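Local coordinates for zinc finger (CCCH type) motif-containing protein (Toxoplasma gondii, PDB 7NG2) that probably reads N6-methyladenosine in mRNA through its YTH domain, the piece crystallised here in apo form, as part of a CPSF4-type cleavage and polyadenylation protein, at residues N22-S25 and N26-S30; S141-C144 and T145-S148; D123-L126 and R127-R130; C106-E109 and F110-G114. All coordinates share one frame; numbering follows the deposited sequence. Where two conformers were deposited one is given.

Interaction 1 of 4, residues N22-S25 and N26-S30; sequences NRMS and NIYTS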
ATOM      1  N   ASN A  22       2.612  11.559  -3.747  0.72 22.12           N
ATOM      2  CA  ASN A  22       2.475  12.768  -4.550  0.72 24.56           C
ATOM      3  C   ASN A  22       3.176  12.651  -5.899  0.72 22.15           C
ATOM      4  O   ASN A  22       2.791  13.347  -6.843  0.72 28.10           O
ATOM      5  CB  ASN A  22       2.915  14.016  -3.775  0.72 28.51           C
ATOM      6  CG  ASN A  22       4.419  14.123  -3.634  0.72 33.50           C
ATOM      7  OD1 ASN A  22       5.100  13.140  -3.344  0.72 35.67           O
ATOM      8  ND2 ASN A  22       4.947  15.328  -3.836  0.72 39.90           N
ATOM      9  N   ARG A  23       4.167  11.768  -6.022  1.00 20.60           N
ATOM     10  CA  ARG A  23       4.991  11.680  -7.218  1.00 22.54           C
ATOM     11  C   ARG A  23       4.937  10.255  -7.744  1.00 22.37           C
ATOM     12  O   ARG A  23       5.196   9.310  -6.993  1.00 22.42           O
ATOM     13  CB  ARG A  23       6.449  12.020  -6.887  1.00 25.87           C
ATOM     14  CG  ARG A  23       6.699  13.473  -6.522  1.00 30.84           C
ATOM     15  CD  ARG A  23       8.189  13.729  -6.332  1.00 35.19           C
ATOM     16  NE  ARG A  23       8.473  15.138  -6.084  1.00 43.79           N
ATOM     17  CZ  ARG A  23       8.880  15.992  -7.017  1.00 50.30           C
ATOM     18  NH1 ARG A  23       9.050  15.578  -8.266  1.00 51.48           N
ATOM     19  NH2 ARG A  23       9.115  17.258  -6.704  1.00 57.08           N
ATOM     20  N   MET A  24       4.616  10.104  -9.030  1.00 23.36           N
ATOM     21  CA  MET A  24       4.757   8.798  -9.665  1.00 23.68           C
ATOM     22  C   MET A  24       6.189   8.295  -9.587  1.00 22.43           C
ATOM     23  O   MET A  24       6.411   7.085  -9.464  1.00 22.98           O
ATOM     24  CB  MET A  24       4.301   8.850 -11.125  1.00 27.83           C
ATOM     25  CG  MET A  24       2.814   8.648 -11.321  1.00 29.81           C
ATOM     26  SD  MET A  24       2.177   7.095 -10.657  1.00 28.74           S
ATOM     27  CE  MET A  24       2.991   5.877 -11.680  1.00 32.15           C
ATOM     28  N   SER A  25       7.169   9.205  -9.635  1.00 22.77           N
ATOM     29  CA  SER A  25       8.568   8.802  -9.551  1.00 23.41           C
ATOM     30  C   SER A  25       8.863   8.070  -8.248  1.00 21.08           C
ATOM     31  O   SER A  25       9.714   7.174  -8.222  1.00 21.90           O
ATOM     32  CB  SER A  25       9.490  10.014  -9.726  1.00 26.21           C
ATOM     33  OG  SER A  25       9.325  10.968  -8.689  1.00 28.84           O
ATOM     34  N   ASN A  26       8.164   8.417  -7.168  1.00 19.86           N
ATOM     35  CA  ASN A  26       8.354   7.680  -5.922  1.00 18.69           C
ATOM     36  C   ASN A  26       7.814   6.255  -6.031  1.00 16.74           C
ATOM     37  O   ASN A  26       8.403   5.319  -5.472  1.00 16.87           O
ATOM     38  CB  ASN A  26       7.710   8.431  -4.756  1.00 20.12           C
ATOM     39  CG  ASN A  26       8.456   9.705  -4.403  1.00 23.32           C
ATOM     40  OD1 ASN A  26       9.633   9.858  -4.728  1.00 27.60           O
ATOM     41  ND2 ASN A  26       7.775  10.619  -3.731  1.00 28.54           N
ATOM     42  N   ILE A  27       6.692   6.076  -6.734  0.62 16.95           N
ATOM     43  CA  ILE A  27       6.173   4.736  -7.003  0.62 17.93           C
ATOM     44  C   ILE A  27       7.186   3.927  -7.801  0.62 17.23           C
ATOM     45  O   ILE A  27       7.452   2.757  -7.498  0.62 16.66           O
ATOM     46  CB  ILE A  27       4.819   4.820  -7.731  0.62 19.63           C
ATOM     47  CG1 ILE A  27       3.796   5.579  -6.884  0.62 21.84           C
ATOM     48  CG2 ILE A  27       4.315   3.418  -8.080  0.62 19.84           C
ATOM     49  CD1 ILE A  27       3.426   4.872  -5.605  0.62 22.79           C
ATOM     50  N   TYR A  28       7.772   4.542  -8.831  1.00 18.10           N
ATOM     51  CA  TYR A  28       8.763   3.842  -9.642  1.00 19.21           C
ATOM     52  C   TYR A  28       9.948   3.407  -8.793  1.00 19.13           C
ATOM     53  O   TYR A  28      10.417   2.268  -8.904  1.00 18.81           O
ATOM     54  CB  TYR A  28       9.230   4.729 -10.796  1.00 22.04           C
ATOM     55  CG  TYR A  28       8.127   5.160 -11.731  1.00 24.15           C
ATOM     56  CD1 TYR A  28       7.018   4.356 -11.957  1.00 23.77           C
ATOM     57  CD2 TYR A  28       8.195   6.385 -12.387  1.00 27.20           C
ATOM     58  CE1 TYR A  28       6.008   4.758 -12.818  1.00 25.47           C
ATOM     59  CE2 TYR A  28       7.192   6.794 -13.245  1.00 27.21           C
ATOM     60  CZ  TYR A  28       6.101   5.979 -13.456  1.00 26.74           C
ATOM     61  OH  TYR A  28       5.102   6.389 -14.307  1.00 32.33           O
ATOM     62  N   THR A  29      10.433   4.294  -7.925  1.00 17.71           N
ATOM     63  CA  THR A  29      11.521   3.937  -7.022  1.00 18.07           C
ATOM     64  C   THR A  29      11.119   2.791  -6.102  1.00 16.50           C
ATOM     65  O   THR A  29      11.914   1.880  -5.840  1.00 17.05           O
ATOM     66  CB  THR A  29      11.930   5.170  -6.217  1.00 18.68           C
ATOM     67  OG1 THR A  29      12.448   6.162  -7.113  1.00 21.81           O
ATOM     68  CG2 THR A  29      12.987   4.821  -5.191  1.00 19.29           C
ATOM     69  N   SER A  30       9.880   2.816  -5.608  1.00 15.76           N
ATOM     70  CA  SER A  30       9.395   1.759  -4.728  1.00 15.49           C
ATOM     71  C   SER A  30       9.388   0.408  -5.434  1.00 15.06           C
ATOM     72  O   SER A  30       9.795  -0.606  -4.853  1.00 16.74           O
ATOM     73  CB  SER A  30       7.992   2.119  -4.239  1.00 15.40           C
ATOM     74  OG  SER A  30       7.501   1.152  -3.324  1.00 15.02           O
TER
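Met-24 O and Ser-25 O receive the amides of Tyr-28 and Thr-29, each bond spanning 3.0 Å, in the i to i+4 pattern of the first turns of an alpha helix. One residue earlier, at the N-cap position, Arg-23 O takes a weak bond from Asn-26 N, at 3.1 Å, and a further one from Ser-21 OG. Met-24 and Tyr-28 then carry the side-chain contact. The methionine is folded at both chi2 (-58°) and chi3 (-65°), which brings its methyl against the phenol end of the tyrosine: CE lies 3.4 Å from Tyr-28 OH and equally near CE1. Met-24 O sits over one face of the same ring, 3.4 Å above its plane and toward the rim; one carbonyl both accepts the helix bond and packs on the aromatic. This is the start of helix 24-33 of the YTH domain, laid against the central sheet, with Ile-27 turned to Trp-36 and Phe-60. Asn-26 looks back along the chain; its ND2 is 3.7 Å from Arg-23 CB, while the arginine runs extended and leads its guanidinium away. YTH domains grip the methylated base in an aromatic cage, and the Asn-26 side chain, which touches Trp-87 and has a bound isopropanol close by, probably lies near that pocket.

Interaction 2 of 4, residues S141-C144 and T145-S148; sequences SLLC and TWMS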
ATOM      1  N   SER A 141      -9.806  -7.221   0.693  0.71 15.28           N
ATOM      2  CA  SER A 141      -9.580  -8.460  -0.036  0.71 15.45           C
ATOM      3  C   SER A 141     -10.114  -8.361  -1.460  0.71 14.70           C
ATOM      4  O   SER A 141      -9.451  -8.787  -2.412  0.71 14.44           O
ATOM      5  CB  SER A 141     -10.235  -9.618   0.718  0.71 16.68           C
ATOM      6  OG  SER A 141     -10.149 -10.820  -0.022  0.71 18.61           O
ATOM      7  N   LEU A 142     -11.306  -7.787  -1.624  1.00 15.52           N
ATOM      8  CA  LEU A 142     -11.890  -7.656  -2.953  1.00 15.60           C
ATOM      9  C   LEU A 142     -11.102  -6.687  -3.827  1.00 13.13           C
ATOM     10  O   LEU A 142     -10.903  -6.952  -5.016  1.00 13.61           O
ATOM     11  CB  LEU A 142     -13.352  -7.235  -2.835  1.00 16.69           C
ATOM     12  CG  LEU A 142     -14.276  -8.412  -2.495  1.00 19.90           C
ATOM     13  CD1 LEU A 142     -15.689  -7.933  -2.243  1.00 24.75           C
ATOM     14  CD2 LEU A 142     -14.236  -9.437  -3.613  1.00 22.87           C
ATOM     15  N   LEU A 143     -10.621  -5.578  -3.258  1.00 13.47           N
ATOM     16  CA  LEU A 143      -9.804  -4.661  -4.048  1.00 14.04           C
ATOM     17  C   LEU A 143      -8.553  -5.355  -4.558  1.00 12.78           C
ATOM     18  O   LEU A 143      -8.172  -5.210  -5.724  1.00 13.55           O
ATOM     19  CB  LEU A 143      -9.425  -3.432  -3.223  1.00 13.86           C
ATOM     20  CG  LEU A 143     -10.567  -2.488  -2.834  1.00 15.62           C
ATOM     21  CD1 LEU A 143     -10.048  -1.404  -1.911  1.00 15.59           C
ATOM     22  CD2 LEU A 143     -11.206  -1.866  -4.058  1.00 17.56           C
ATOM     23  N   CYS A 144      -7.933  -6.173  -3.714  1.00 13.29           N
ATOM     24  CA  CYS A 144      -6.726  -6.873  -4.134  1.00 14.19           C
ATOM     25  C   CYS A 144      -7.067  -7.958  -5.162  1.00 13.16           C
ATOM     26  O   CYS A 144      -6.343  -8.136  -6.146  1.00 15.07           O
ATOM     27  CB  CYS A 144      -6.038  -7.450  -2.897  1.00 15.13           C
ATOM     28  SG  CYS A 144      -5.217  -6.179  -1.906  1.00 16.22           S
ATOM     29  N   THR A 145      -8.202  -8.650  -4.984  1.00 13.82           N
ATOM     30  CA  THR A 145      -8.648  -9.625  -5.984  1.00 14.60           C
ATOM     31  C   THR A 145      -8.905  -8.958  -7.330  1.00 13.44           C
ATOM     32  O   THR A 145      -8.422  -9.417  -8.373  1.00 14.18           O
ATOM     33  CB  THR A 145      -9.905 -10.350  -5.499  1.00 16.00           C
ATOM     34  OG1 THR A 145      -9.576 -11.141  -4.354  1.00 16.92           O
ATOM     35  CG2 THR A 145     -10.464 -11.257  -6.611  1.00 16.82           C
ATOM     36  N   TRP A 146      -9.657  -7.855  -7.324  1.00 13.80           N
ATOM     37  CA  TRP A 146      -9.970  -7.177  -8.579  1.00 14.15           C
ATOM     38  C   TRP A 146      -8.710  -6.638  -9.255  1.00 13.38           C
ATOM     39  O   TRP A 146      -8.574  -6.721 -10.482  1.00 16.02           O
ATOM     40  CB  TRP A 146     -11.005  -6.078  -8.350  1.00 14.50           C
ATOM     41  CG  TRP A 146     -12.344  -6.632  -7.972  1.00 14.32           C
ATOM     42  CD1 TRP A 146     -12.920  -7.797  -8.427  1.00 15.43           C
ATOM     43  CD2 TRP A 146     -13.287  -6.052  -7.063  1.00 15.44           C
ATOM     44  NE1 TRP A 146     -14.160  -7.968  -7.853  1.00 17.40           N
ATOM     45  CE2 TRP A 146     -14.406  -6.913  -7.012  1.00 16.76           C
ATOM     46  CE3 TRP A 146     -13.292  -4.892  -6.277  1.00 16.15           C
ATOM     47  CZ2 TRP A 146     -15.517  -6.646  -6.216  1.00 18.80           C
ATOM     48  CZ3 TRP A 146     -14.400  -4.631  -5.487  1.00 18.58           C
ATOM     49  CH2 TRP A 146     -15.494  -5.505  -5.460  1.00 20.13           C
ATOM     50  N   MET A 147      -7.767  -6.100  -8.471  1.00 13.28           N
ATOM     51  CA  MET A 147      -6.491  -5.674  -9.049  1.00 13.74           C
ATOM     52  C   MET A 147      -5.738  -6.858  -9.639  1.00 14.03           C
ATOM     53  O   MET A 147      -5.192  -6.772 -10.748  1.00 15.58           O
ATOM     54  CB  MET A 147      -5.626  -4.968  -7.999  1.00 13.58           C
ATOM     55  CG  MET A 147      -6.070  -3.554  -7.682  1.00 14.84           C
ATOM     56  SD  MET A 147      -4.826  -2.613  -6.774  1.00 15.29           S
ATOM     57  CE  MET A 147      -5.509  -2.589  -5.137  1.00 16.46           C
ATOM     58  N   SER A 148      -5.685  -7.971  -8.905  0.73 14.41           N
ATOM     59  CA  SER A 148      -4.929  -9.122  -9.380  0.73 14.74           C
ATOM     60  C   SER A 148      -5.474  -9.650 -10.701  0.73 15.90           C
ATOM     61  O   SER A 148      -4.701 -10.142 -11.532  0.73 17.32           O
ATOM     62  CB  SER A 148      -4.913 -10.218  -8.320  0.73 15.83           C
ATOM     63  OG  SER A 148      -4.196  -9.790  -7.184  0.73 16.94           O
TER
HETATM   64  O   HOH W   1     -11.403 -11.543  -2.228  1.00 22.22           O
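Cys-144 O is gripped by Ser-148, firmly by the backbone N at 2.8 Å and, in one of two serine conformers, also by OG at 2.9 Å, the two arriving from opposite faces of the carbonyl plane. That hydroxyl reaches it because OG stands beside the serine's own N, chi1 -66°, pointing back down the helix. A turn earlier, again in one of two conformers of Ser-141, a water joins Ser-141 OG (2.6 Å) to Thr-145 OG1 (2.8 Å), bridging two hydroxyls too far apart to meet directly. On another flank of the helix, Trp-146 lies back over Leu-142. Leu-142 CB stands above the six-membered ring, 3.9 Å from its centroid and 14° off the normal, a CH-pi contact; Leu-142 CD1 and CD2 reach the CH2 and CZ2 corner. Leu-142 O takes the Trp-146 amide in a nearly straight bond of 2.8 Å and also lies over a face of the indole. On the inner side of helix 137-149, Leu-143 CB packs loosely with Met-147 CE at 4.4 Å, and both residues face Leu-59 of the sheet. This part of the helix thus keeps its hydroxyls apart from two apolar pairs, one facing the sheet.

Interaction 3 of 4, residues D123-L126 and R127-R130; sequences DLPL and RKSR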
ATOM      1  N   ASP A 123     -17.707   6.367   6.104  1.00 33.94           N
ATOM      2  CA  ASP A 123     -18.522   6.044   4.931  1.00 34.12           C
ATOM      3  C   ASP A 123     -18.190   6.940   3.741  1.00 38.50           C
ATOM      4  O   ASP A 123     -19.044   7.213   2.898  1.00 39.59           O
ATOM      5  CB  ASP A 123     -20.022   6.071   5.245  1.00 36.87           C
ATOM      6  CG  ASP A 123     -20.380   5.183   6.409  1.00 39.54           C
ATOM      7  OD1 ASP A 123     -20.100   3.969   6.327  1.00 39.97           O
ATOM      8  OD2 ASP A 123     -20.933   5.697   7.406  1.00 48.72           O
ATOM      9  N   LEU A 124     -16.949   7.404   3.671  1.00 35.62           N
ATOM     10  CA  LEU A 124     -16.533   8.282   2.593  1.00 34.74           C
ATOM     11  C   LEU A 124     -16.220   7.462   1.345  1.00 33.85           C
ATOM     12  O   LEU A 124     -15.870   6.281   1.443  1.00 32.05           O
ATOM     13  CB  LEU A 124     -15.286   9.055   3.006  1.00 35.32           C
ATOM     14  CG  LEU A 124     -15.517  10.252   3.927  1.00 37.53           C
ATOM     15  CD1 LEU A 124     -14.189  10.802   4.420  1.00 39.86           C
ATOM     16  CD2 LEU A 124     -16.317  11.331   3.214  1.00 42.44           C
ATOM     17  N   PRO A 125     -16.346   8.065   0.163  1.00 31.16           N
ATOM     18  CA  PRO A 125     -15.974   7.357  -1.063  1.00 28.92           C
ATOM     19  C   PRO A 125     -14.511   6.949  -1.017  1.00 25.90           C
ATOM     20  O   PRO A 125     -13.673   7.630  -0.425  1.00 24.60           O
ATOM     21  CB  PRO A 125     -16.220   8.395  -2.167  1.00 32.70           C
ATOM     22  CG  PRO A 125     -17.167   9.379  -1.566  1.00 35.58           C
ATOM     23  CD  PRO A 125     -16.832   9.428  -0.112  1.00 34.69           C
ATOM     24  N   LEU A 126     -14.219   5.813  -1.649  1.00 24.85           N
ATOM     25  CA  LEU A 126     -12.853   5.308  -1.711  1.00 23.18           C
ATOM     26  C   LEU A 126     -11.895   6.358  -2.255  1.00 21.88           C
ATOM     27  O   LEU A 126     -10.744   6.451  -1.809  1.00 20.64           O
ATOM     28  CB  LEU A 126     -12.847   4.092  -2.627  1.00 28.87           C
ATOM     29  CG  LEU A 126     -11.800   3.012  -2.441  1.00 28.97           C
ATOM     30  CD1 LEU A 126     -11.642   2.616  -0.976  1.00 26.85           C
ATOM     31  CD2 LEU A 126     -12.228   1.832  -3.278  1.00 28.20           C
ATOM     32  N   ARG A 127     -12.357   7.179  -3.198  1.00 20.76           N
ATOM     33  CA  ARG A 127     -11.490   8.194  -3.780  1.00 22.38           C
ATOM     34  C   ARG A 127     -11.015   9.214  -2.754  1.00 20.65           C
ATOM     35  O   ARG A 127      -9.985   9.858  -2.972  1.00 21.77           O
ATOM     36  CB  ARG A 127     -12.203   8.899  -4.943  1.00 24.22           C
ATOM     37  CG  ARG A 127     -13.330   9.832  -4.508  1.00 27.16           C
ATOM     38  CD  ARG A 127     -13.871  10.692  -5.658  1.00 28.65           C
ATOM     39  NE  ARG A 127     -15.029  11.478  -5.229  1.00 31.48           N
ATOM     40  CZ  ARG A 127     -16.264  10.994  -5.133  1.00 31.71           C
ATOM     41  NH1 ARG A 127     -16.512   9.731  -5.453  1.00 33.89           N
ATOM     42  NH2 ARG A 127     -17.256  11.770  -4.718  1.00 36.18           N
ATOM     43  N   LYS A 128     -11.730   9.384  -1.646  1.00 20.12           N
ATOM     44  CA  LYS A 128     -11.326  10.355  -0.640  1.00 21.94           C
ATOM     45  C   LYS A 128     -10.374   9.768   0.395  1.00 19.85           C
ATOM     46  O   LYS A 128     -10.066  10.437   1.385  1.00 23.14           O
ATOM     47  CB  LYS A 128     -12.547  11.006   0.017  1.00 27.39           C
ATOM     48  CG  LYS A 128     -13.480  11.689  -0.981  1.00 33.37           C
ATOM     49  CD  LYS A 128     -14.130  12.933  -0.389  1.00 42.67           C
ATOM     50  CE  LYS A 128     -13.122  14.064  -0.232  1.00 50.21           C
ATOM     51  NZ  LYS A 128     -12.921  14.821  -1.502  1.00 52.16           N
ATOM     52  N   SER A 129      -9.881   8.553   0.167  1.00 17.62           N
ATOM     53  CA  SER A 129      -8.906   7.957   1.067  1.00 17.00           C
ATOM     54  C   SER A 129      -7.664   8.827   1.160  1.00 17.09           C
ATOM     55  O   SER A 129      -7.145   9.308   0.151  1.00 19.80           O
ATOM     56  CB  SER A 129      -8.489   6.586   0.539  1.00 18.47           C
ATOM     57  OG  SER A 129      -9.599   5.716   0.440  1.00 21.66           O
ATOM     58  N   ARG A 130      -7.180   9.012   2.376  1.00 18.81           N
ATOM     59  CA  ARG A 130      -5.920   9.696   2.611  1.00 17.95           C
ATOM     60  C   ARG A 130      -4.806   8.677   2.824  1.00 15.33           C
ATOM     61  O   ARG A 130      -5.038   7.473   2.950  1.00 16.96           O
ATOM     62  CB  ARG A 130      -6.040  10.631   3.819  1.00 23.57           C
ATOM     63  CG  ARG A 130      -6.687  11.973   3.494  1.00 30.49           C
ATOM     64  CD  ARG A 130      -5.697  12.879   2.763  1.00 40.49           C
ATOM     65  NE  ARG A 130      -4.468  13.094   3.529  1.00 49.96           N
ATOM     66  CZ  ARG A 130      -3.267  12.625   3.195  1.00 41.88           C
ATOM     67  NH1 ARG A 130      -3.100  11.901   2.088  1.00 25.45           N
ATOM     68  NH2 ARG A 130      -2.221  12.885   3.969  1.00 42.96           N
TER
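Arg-127 folds back over Pro-125 at a 3-10 turn that follows the short strand 124-125 of the YTH domain. Its CB touches the ring of Phe-110. CG lies between the backbone N and the carbonyl carbon, chi1 72°, a choice that swings the chain toward the proline and sets CG 4.0 Å from Pro-125 CB. From there the chain runs extended to NE. CZ then comes down beside the pyrrolidine, and NH1 is nearest, 3.6 Å from Pro-125 CB; NH2 reaches Pro-125 CG at 4.0 Å. The guanidinium therefore has one face on the proline, with CB 3.5 Å above the plane and toward the rim, an arrangement that lets the flat face of the cation pack on carbon while its N-H groups point outward in their own plane. Lys-128 lies alongside Pro-125, its CG near the proline CD, before its bent chain leads off. The turn itself is closed by Lys-128 N, which bonds Pro-125 O at 2.9 Å from well above the carbonyl plane. Leu-126 is buried against Ile-18 and Leu-113. Its carbonyl oxygen has two donors in Ser-129: N, again from above the plane, and OG, which stands only 16° out of it and makes a short bond of 2.6 Å to Leu-126 O.

Interaction 4 of 4, residues C106-E109 and F110-G114; sequences CKIE and FEELG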
ATOM      1  N   CYS A 106      -0.938  -2.600 -11.829  1.00 15.37           N
ATOM      2  CA  CYS A 106      -2.143  -2.636 -12.645  1.00 17.07           C
ATOM      3  C   CYS A 106      -2.650  -1.214 -12.803  1.00 17.77           C
ATOM      4  O   CYS A 106      -2.079  -0.260 -12.269  1.00 18.81           O
ATOM      5  CB  CYS A 106      -3.244  -3.454 -11.966  1.00 18.50           C
ATOM      6  SG  CYS A 106      -3.719  -2.841 -10.328  1.00 21.04           S
ATOM      7  N   LYS A 107      -3.753  -1.089 -13.528  1.00 18.94           N
ATOM      8  CA  LYS A 107      -4.519   0.145 -13.598  1.00 21.35           C
ATOM      9  C   LYS A 107      -5.964  -0.196 -13.284  1.00 20.52           C
ATOM     10  O   LYS A 107      -6.570  -1.036 -13.960  1.00 22.16           O
ATOM     11  CB  LYS A 107      -4.399   0.774 -14.986  1.00 26.58           C
ATOM     12  CG  LYS A 107      -2.963   1.017 -15.402  1.00 32.42           C
ATOM     13  CD  LYS A 107      -2.818   2.238 -16.281  1.00 40.57           C
ATOM     14  CE  LYS A 107      -1.365   2.447 -16.678  1.00 45.41           C
ATOM     15  NZ  LYS A 107      -1.210   3.544 -17.673  1.00 50.59           N
ATOM     16  N   ILE A 108      -6.508   0.436 -12.249  1.00 20.51           N
ATOM     17  CA  ILE A 108      -7.930   0.338 -11.929  1.00 19.99           C
ATOM     18  C   ILE A 108      -8.375   1.684 -11.382  1.00 18.00           C
ATOM     19  O   ILE A 108      -7.683   2.285 -10.559  1.00 19.14           O
ATOM     20  CB  ILE A 108      -8.225  -0.820 -10.950  1.00 22.39           C
ATOM     21  CG1 ILE A 108      -9.731  -0.990 -10.745  1.00 23.98           C
ATOM     22  CG2 ILE A 108      -7.502  -0.617  -9.619  1.00 21.95           C
ATOM     23  CD1 ILE A 108     -10.099  -2.286 -10.040  1.00 28.39           C
ATOM     24  N   GLU A 109      -9.508   2.180 -11.860  1.00 19.82           N
ATOM     25  CA  GLU A 109     -10.005   3.492 -11.470  1.00 19.87           C
ATOM     26  C   GLU A 109     -11.020   3.358 -10.345  1.00 18.53           C
ATOM     27  O   GLU A 109     -11.828   2.424 -10.336  1.00 19.30           O
ATOM     28  CB  GLU A 109     -10.674   4.189 -12.658  1.00 23.57           C
ATOM     29  CG  GLU A 109      -9.769   4.400 -13.859  1.00 30.97           C
ATOM     30  CD  GLU A 109      -8.782   5.536 -13.655  1.00 41.01           C
ATOM     31  OE1 GLU A 109      -9.112   6.491 -12.917  1.00 45.15           O
ATOM     32  OE2 GLU A 109      -7.677   5.476 -14.234  1.00 56.39           O
ATOM     33  N   PHE A 110     -10.999   4.320  -9.414  1.00 18.93           N
ATOM     34  CA  PHE A 110     -12.019   4.354  -8.371  1.00 19.47           C
ATOM     35  C   PHE A 110     -13.415   4.305  -8.979  1.00 21.76           C
ATOM     36  O   PHE A 110     -14.314   3.642  -8.449  1.00 24.03           O
ATOM     37  CB  PHE A 110     -11.883   5.628  -7.534  1.00 20.65           C
ATOM     38  CG  PHE A 110     -10.605   5.716  -6.729  1.00 19.82           C
ATOM     39  CD1 PHE A 110     -10.166   4.659  -5.945  1.00 20.33           C
ATOM     40  CD2 PHE A 110      -9.855   6.882  -6.746  1.00 20.95           C
ATOM     41  CE1 PHE A 110      -8.992   4.768  -5.201  1.00 20.26           C
ATOM     42  CE2 PHE A 110      -8.685   6.996  -6.006  1.00 19.55           C
ATOM     43  CZ  PHE A 110      -8.256   5.937  -5.235  1.00 18.96           C
ATOM     44  N   GLU A 111     -13.618   4.999 -10.099  1.00 22.96           N
ATOM     45  CA  GLU A 111     -14.949   5.052 -10.690  1.00 26.71           C
ATOM     46  C   GLU A 111     -15.401   3.713 -11.257  1.00 24.84           C
ATOM     47  O   GLU A 111     -16.610   3.491 -11.378  1.00 27.29           O
ATOM     48  CB  GLU A 111     -15.028   6.156 -11.739  1.00 32.35           C
ATOM     49  CG  GLU A 111     -15.144   7.539 -11.119  1.00 41.98           C
ATOM     50  CD  GLU A 111     -15.751   8.555 -12.059  1.00 47.05           C
ATOM     51  OE1 GLU A 111     -15.686   9.763 -11.748  1.00 56.36           O
ATOM     52  OE2 GLU A 111     -16.301   8.143 -13.100  1.00 60.14           O
ATOM     53  N   GLU A 112     -14.470   2.812 -11.587  1.00 24.61           N
ATOM     54  CA  GLU A 112     -14.865   1.477 -12.020  1.00 27.43           C
ATOM     55  C   GLU A 112     -15.475   0.673 -10.889  1.00 28.28           C
ATOM     56  O   GLU A 112     -16.180  -0.307 -11.148  1.00 35.67           O
ATOM     57  CB  GLU A 112     -13.660   0.708 -12.555  1.00 28.44           C
ATOM     58  CG  GLU A 112     -13.075   1.268 -13.825  1.00 30.87           C
ATOM     59  CD  GLU A 112     -11.934   0.423 -14.338  1.00 32.69           C
ATOM     60  OE1 GLU A 112     -12.208  -0.596 -15.007  1.00 40.17           O
ATOM     61  OE2 GLU A 112     -10.768   0.768 -14.061  1.00 33.02           O
ATOM     62  N   LEU A 113     -15.211   1.051  -9.647  1.00 27.74           N
ATOM     63  CA  LEU A 113     -15.770   0.352  -8.503  1.00 30.25           C
ATOM     64  C   LEU A 113     -17.163   0.851  -8.145  1.00 34.68           C
ATOM     65  O   LEU A 113     -17.780   0.319  -7.219  1.00 38.63           O
ATOM     66  CB  LEU A 113     -14.819   0.473  -7.309  1.00 31.31           C
ATOM     67  CG  LEU A 113     -13.383   0.076  -7.670  1.00 33.41           C
ATOM     68  CD1 LEU A 113     -12.399   0.513  -6.598  1.00 36.28           C
ATOM     69  CD2 LEU A 113     -13.292  -1.423  -7.898  1.00 36.84           C
ATOM     70  N   GLY A 114     -17.678   1.840  -8.875  1.00 36.16           N
ATOM     71  CA  GLY A 114     -18.990   2.371  -8.574  1.00 37.10           C
ATOM     72  C   GLY A 114     -19.012   3.053  -7.219  1.00 34.37           C
ATOM     73  O   GLY A 114     -18.026   3.632  -6.760  1.00 36.64           O
TER
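Glu-112 turns its carboxylate back onto the end of the preceding strand, where OE2 accepts the backbone N of Glu-109 at 2.9 Å with an N-H...O angle of 166°. The conformation is what makes this possible: CG is anti to the carbonyl carbon, and the chain, extended at chi2, -177°, carries the carboxylate back to the Glu-109 amide. OE2 is met on its anti side, a little out of the carboxylate plane, and also rests 3.6 Å from Ile-108 CA. The other oxygen, OE1, forms a salt bridge with Arg-150, which would hold the group's rotation and probably favour its charged form. In return Glu-109 O accepts Glu-112 N at 2.9 Å, a bent bond whose donor lies well above the carbonyl plane. Glu-109 itself kinks at chi2, -76°, and sends its own acid away, leaving its OE2 5.6 Å from Glu-112 OE2. Beneath the polar strand end, Ile-108 reaches with CD1 to Leu-113 CD2, 3.9 Å away, the two side chains crossing at about a right angle. A strand running straight into a 3-10 turn is thus pinned at its junction, and the return of the Glu-112 carboxylate to the Glu-109 amide, three residues back, recalls the N3-to-N-cap half of a capping box.

In the fold
From the N terminus the order is interaction 1, interaction 4, interaction 3, interaction 2. Each is a local turn within one unbroken run of chain, so they stand in series; none nests or crosses. Interaction 1 starts helix 24-33 after strand 14-21 and touches none of the others, its centre 20 to 21 Å from theirs. The remaining three meet around one hydrophobic patch. Strand 98-109 ends in interaction 4, which joins interaction 3 through Leu-113 and Phe-110; Leu-113 also packs on Leu-143 and Trp-146 of interaction 2. Cys-106 and Ile-108 also touch Met-147. Helix 137-149 is thereby tied to the sheet and to both turns.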